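Local coordinates for OxyA protein (Actinoplanes teichomyceticus, PDB 5HH3) that is a haem-dependent cytochrome P450 that probably carries out a phenolic coupling step in the cyclisation of a glycopeptide antibiotic precursor, at residues Arg114-Val122 with Ser352-Thr360. Numbering follows the deposited sequence.
Sequences RMQKFQPQV and SLAELVFRT. With HEM (protoporphyrin IX containing Fe), chain G.
Leu356 pushes its two methyls in among Met115, Phe118, Gln119 and Val122, a knob-into-hole fit between helices 112-136 and 351-368. CD2 lies 3.3 Å from Met115 O and 4.0 Å from Phe118 CD2, where it meets the edge of the ring near its plane. The other methyl, CD1, rests on Gln119 CG at 3.7 Å. The segment axes approach to 10.0 Å and cross at -37°.

Met115 bends at chi2 (-60°) and chi3, which brings its sulfur against the backbone of the other helix: SD is 3.6 Å from Leu353 CA. Its CG lies beside Ser352 OG, whose hydrogen bond goes to Phe110 O. Leu353 touches the Phe118 ring obliquely with CD1, while its CD2 reaches the haem vinyl carbon CBB at 3.7 Å. Further along, Val122 turns CG1 to Thr360 CB and to Val357.

One water bridges the segments beside Gln119 and Thr360. It accepts from Gln119 NE2 and donates to Thr360 OG1, and that hydroxyl donates in turn to Leu356 O at 2.7 Å.

Helix 351-368 follows the cysteine ligand Cys348, as the L helix does in P450s. Ala354 and Phe358, which point away from helix 112-136, meet the haem methyl CMC. No direct hydrogen bond joins the two segments, so the fit rests mainly on van der Waals packing of apolar side chains, with one water bridge beside it.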
# COMPACT_ATOMS: atom_id res chain seq x y z
N ARG B 114 21.90 4.57 31.80
CA ARG B 114 22.11 5.57 30.77
C ARG B 114 21.06 6.69 30.78
O ARG B 114 21.39 7.87 30.61
CB ARG B 114 22.21 4.89 29.41
CG ARG B 114 23.52 4.11 29.28
CD ARG B 114 24.54 4.98 28.57
NE ARG B 114 23.95 5.29 27.28
CZ ARG B 114 24.20 6.34 26.51
NH1 ARG B 114 25.13 7.25 26.85
NH2 ARG B 114 23.52 6.46 25.36
N MET B 115 19.80 6.32 31.03
CA MET B 115 18.72 7.30 31.12
C MET B 115 18.79 8.19 32.37
O MET B 115 18.50 9.38 32.28
CB MET B 115 17.36 6.60 30.99
CG MET B 115 17.20 5.91 29.64
SD MET B 115 17.31 7.05 28.24
CE MET B 115 19.01 7.03 27.70
N GLN B 116 19.24 7.63 33.50
CA GLN B 116 19.53 8.43 34.70
C GLN B 116 20.55 9.54 34.44
O GLN B 116 20.40 10.66 34.93
CB GLN B 116 20.07 7.54 35.82
CG GLN B 116 19.06 6.57 36.41
CD GLN B 116 19.71 5.45 37.22
OE1 GLN B 116 20.91 5.48 37.52
NE2 GLN B 116 18.93 4.43 37.56
N LYS B 117 21.61 9.22 33.70
CA LYS B 117 22.64 10.19 33.34
C LYS B 117 22.16 11.30 32.40
O LYS B 117 22.64 12.42 32.47
CB LYS B 117 23.85 9.49 32.73
CG LYS B 117 24.67 8.77 33.78
CD LYS B 117 25.83 8.01 33.18
CE LYS B 117 26.60 7.28 34.27
NZ LYS B 117 25.76 6.26 34.97
N PHE B 118 21.23 10.96 31.51
CA PHE B 118 20.71 11.90 30.52
C PHE B 118 19.66 12.86 31.12
O PHE B 118 19.40 13.91 30.55
CB PHE B 118 20.14 11.09 29.35
CG PHE B 118 19.87 11.88 28.10
CD1 PHE B 118 20.86 12.68 27.54
CD2 PHE B 118 18.65 11.76 27.44
CE1 PHE B 118 20.62 13.39 26.37
CE2 PHE B 118 18.41 12.47 26.27
CZ PHE B 118 19.40 13.29 25.75
N GLN B 119 19.08 12.52 32.27
CA GLN B 119 17.94 13.26 32.85
C GLN B 119 18.15 14.79 33.05
O GLN B 119 17.28 15.57 32.67
CB GLN B 119 17.47 12.55 34.14
CG GLN B 119 16.17 13.06 34.75
CD GLN B 119 16.34 14.24 35.70
OE1 GLN B 119 17.45 14.62 36.10
NE2 GLN B 119 15.22 14.85 36.05
N PRO B 120 19.29 15.22 33.66
CA PRO B 120 19.57 16.67 33.77
C PRO B 120 19.57 17.42 32.43
O PRO B 120 19.05 18.53 32.36
CB PRO B 120 20.96 16.72 34.41
CG PRO B 120 21.10 15.43 35.14
CD PRO B 120 20.28 14.41 34.41
N GLN B 121 20.13 16.82 31.39
CA GLN B 121 20.11 17.41 30.04
C GLN B 121 18.68 17.53 29.48
O GLN B 121 18.35 18.55 28.88
CB GLN B 121 20.99 16.61 29.08
CG GLN B 121 21.36 17.38 27.81
CD GLN B 121 22.60 16.84 27.11
OE1 GLN B 121 22.91 15.66 27.18
NE2 GLN B 121 23.31 17.73 26.44
N VAL B 122 17.86 16.50 29.70
CA VAL B 122 16.47 16.52 29.23
C VAL B 122 15.68 17.62 29.96
O VAL B 122 14.93 18.32 29.31
CB VAL B 122 15.78 15.14 29.34
CG1 VAL B 122 14.31 15.24 28.98
CG2 VAL B 122 16.46 14.15 28.41
N SER B 352 12.44 3.52 27.24
CA SER B 352 13.00 4.19 28.40
C SER B 352 13.42 5.65 28.09
O SER B 352 13.28 6.52 28.94
CB SER B 352 14.14 3.36 29.01
OG SER B 352 15.32 3.48 28.22
N LEU B 353 13.93 5.90 26.89
CA LEU B 353 14.18 7.26 26.41
C LEU B 353 12.87 8.06 26.25
O LEU B 353 12.78 9.19 26.73
CB LEU B 353 14.95 7.24 25.08
CG LEU B 353 15.25 8.58 24.41
CD1 LEU B 353 16.00 9.51 25.34
CD2 LEU B 353 16.08 8.38 23.14
N ALA B 354 11.88 7.48 25.57
CA ALA B 354 10.60 8.14 25.40
C ALA B 354 9.99 8.52 26.76
O ALA B 354 9.63 9.67 26.96
CB ALA B 354 9.64 7.28 24.61
N GLU B 355 9.96 7.58 27.70
CA GLU B 355 9.37 7.84 29.02
C GLU B 355 10.10 8.90 29.81
O GLU B 355 9.45 9.67 30.51
CB GLU B 355 9.26 6.56 29.85
CG GLU B 355 8.18 5.62 29.33
CD GLU B 355 8.06 4.34 30.14
OE1 GLU B 355 7.00 3.69 30.07
OE2 GLU B 355 9.02 3.95 30.83
N LEU B 356 11.43 8.93 29.72
CA LEU B 356 12.24 9.97 30.36
C LEU B 356 11.88 11.38 29.85
O LEU B 356 11.74 12.32 30.63
CB LEU B 356 13.74 9.72 30.13
CG LEU B 356 14.70 10.81 30.60
CD1 LEU B 356 14.55 11.00 32.11
CD2 LEU B 356 16.14 10.49 30.23
N VAL B 357 11.75 11.50 28.53
CA VAL B 357 11.32 12.75 27.92
C VAL B 357 9.91 13.16 28.40
O VAL B 357 9.71 14.30 28.76
CB VAL B 357 11.40 12.70 26.37
CG1 VAL B 357 10.77 13.94 25.74
CG2 VAL B 357 12.86 12.59 25.93
N PHE B 358 8.98 12.22 28.46
CA PHE B 358 7.60 12.53 28.84
C PHE B 358 7.50 12.86 30.31
O PHE B 358 6.81 13.82 30.68
CB PHE B 358 6.64 11.38 28.53
CG PHE B 358 6.65 10.90 27.10
CD1 PHE B 358 7.00 11.72 26.04
CD2 PHE B 358 6.28 9.58 26.82
CE1 PHE B 358 6.97 11.23 24.72
CE2 PHE B 358 6.25 9.09 25.51
CZ PHE B 358 6.59 9.92 24.47
N ARG B 359 8.19 12.06 31.14
CA ARG B 359 8.24 12.22 32.60
C ARG B 359 8.81 13.58 32.99
O ARG B 359 8.49 14.11 34.05
CB ARG B 359 9.08 11.10 33.25
CG ARG B 359 9.60 11.37 34.67
CD ARG B 359 10.15 10.12 35.34
NE ARG B 359 10.55 9.12 34.36
CZ ARG B 359 11.81 8.83 34.06
NH1 ARG B 359 12.81 9.44 34.66
NH2 ARG B 359 12.06 7.91 33.15
N THR B 360 9.67 14.13 32.14
CA THR B 360 10.33 15.40 32.38
C THR B 360 9.53 16.55 31.78
O THR B 360 9.27 17.54 32.47
CB THR B 360 11.76 15.40 31.79
OG1 THR B 360 12.48 14.28 32.33
CG2 THR B 360 12.51 16.68 32.15
CHA HEM G . 9.24 -0.50 18.29
CHB HEM G . 12.62 2.93 18.89
CHC HEM G . 9.27 5.84 20.90
CHD HEM G . 5.96 2.38 20.36
C1A HEM G . 10.43 0.20 18.26
C2A HEM G . 11.61 -0.27 17.63
C3A HEM G . 12.57 0.69 17.81
C4A HEM G . 11.98 1.76 18.54
CMA HEM G . 13.99 0.65 17.30
CAA HEM G . 11.78 -1.60 16.92
CBA HEM G . 12.20 -2.65 17.93
CGA HEM G . 12.37 -4.05 17.36
O1A HEM G . 11.80 -4.41 16.30
O2A HEM G . 13.09 -4.89 17.97
C1B HEM G . 12.00 4.05 19.49
C2B HEM G . 12.68 5.28 19.80
C3B HEM G . 11.74 6.12 20.37
C4B HEM G . 10.47 5.34 20.39
CMB HEM G . 14.13 5.60 19.55
CAB HEM G . 11.86 7.49 20.92
CBB HEM G . 12.98 8.19 21.11
C1C HEM G . 8.05 5.18 20.93
C2C HEM G . 6.84 5.70 21.44
C3C HEM G . 5.88 4.70 21.27
C4C HEM G . 6.54 3.58 20.67
CMC HEM G . 6.65 7.09 22.02
CAC HEM G . 4.44 4.69 21.64
CBC HEM G . 3.77 5.66 22.28
C1D HEM G . 6.64 1.33 19.74
C2D HEM G . 5.92 0.08 19.38
C3D HEM G . 6.83 -0.72 18.80
C4D HEM G . 8.09 0.05 18.82
CMD HEM G . 4.47 -0.28 19.57
CAD HEM G . 6.55 -2.12 18.26
CBD HEM G . 6.00 -2.15 16.83
CGD HEM G . 5.75 -3.60 16.38
O1D HEM G . 5.34 -3.88 15.24
O2D HEM G . 5.92 -4.58 17.11
NA HEM G . 10.67 1.44 18.83
NB HEM G . 10.73 4.13 19.89
NC HEM G . 7.86 3.89 20.52
ND HEM G . 7.94 1.25 19.41
FE HEM G . 9.28 2.62 19.65
O HOH W 1 12.82 13.73 34.83
O HOH W 2 8.94 3.26 17.67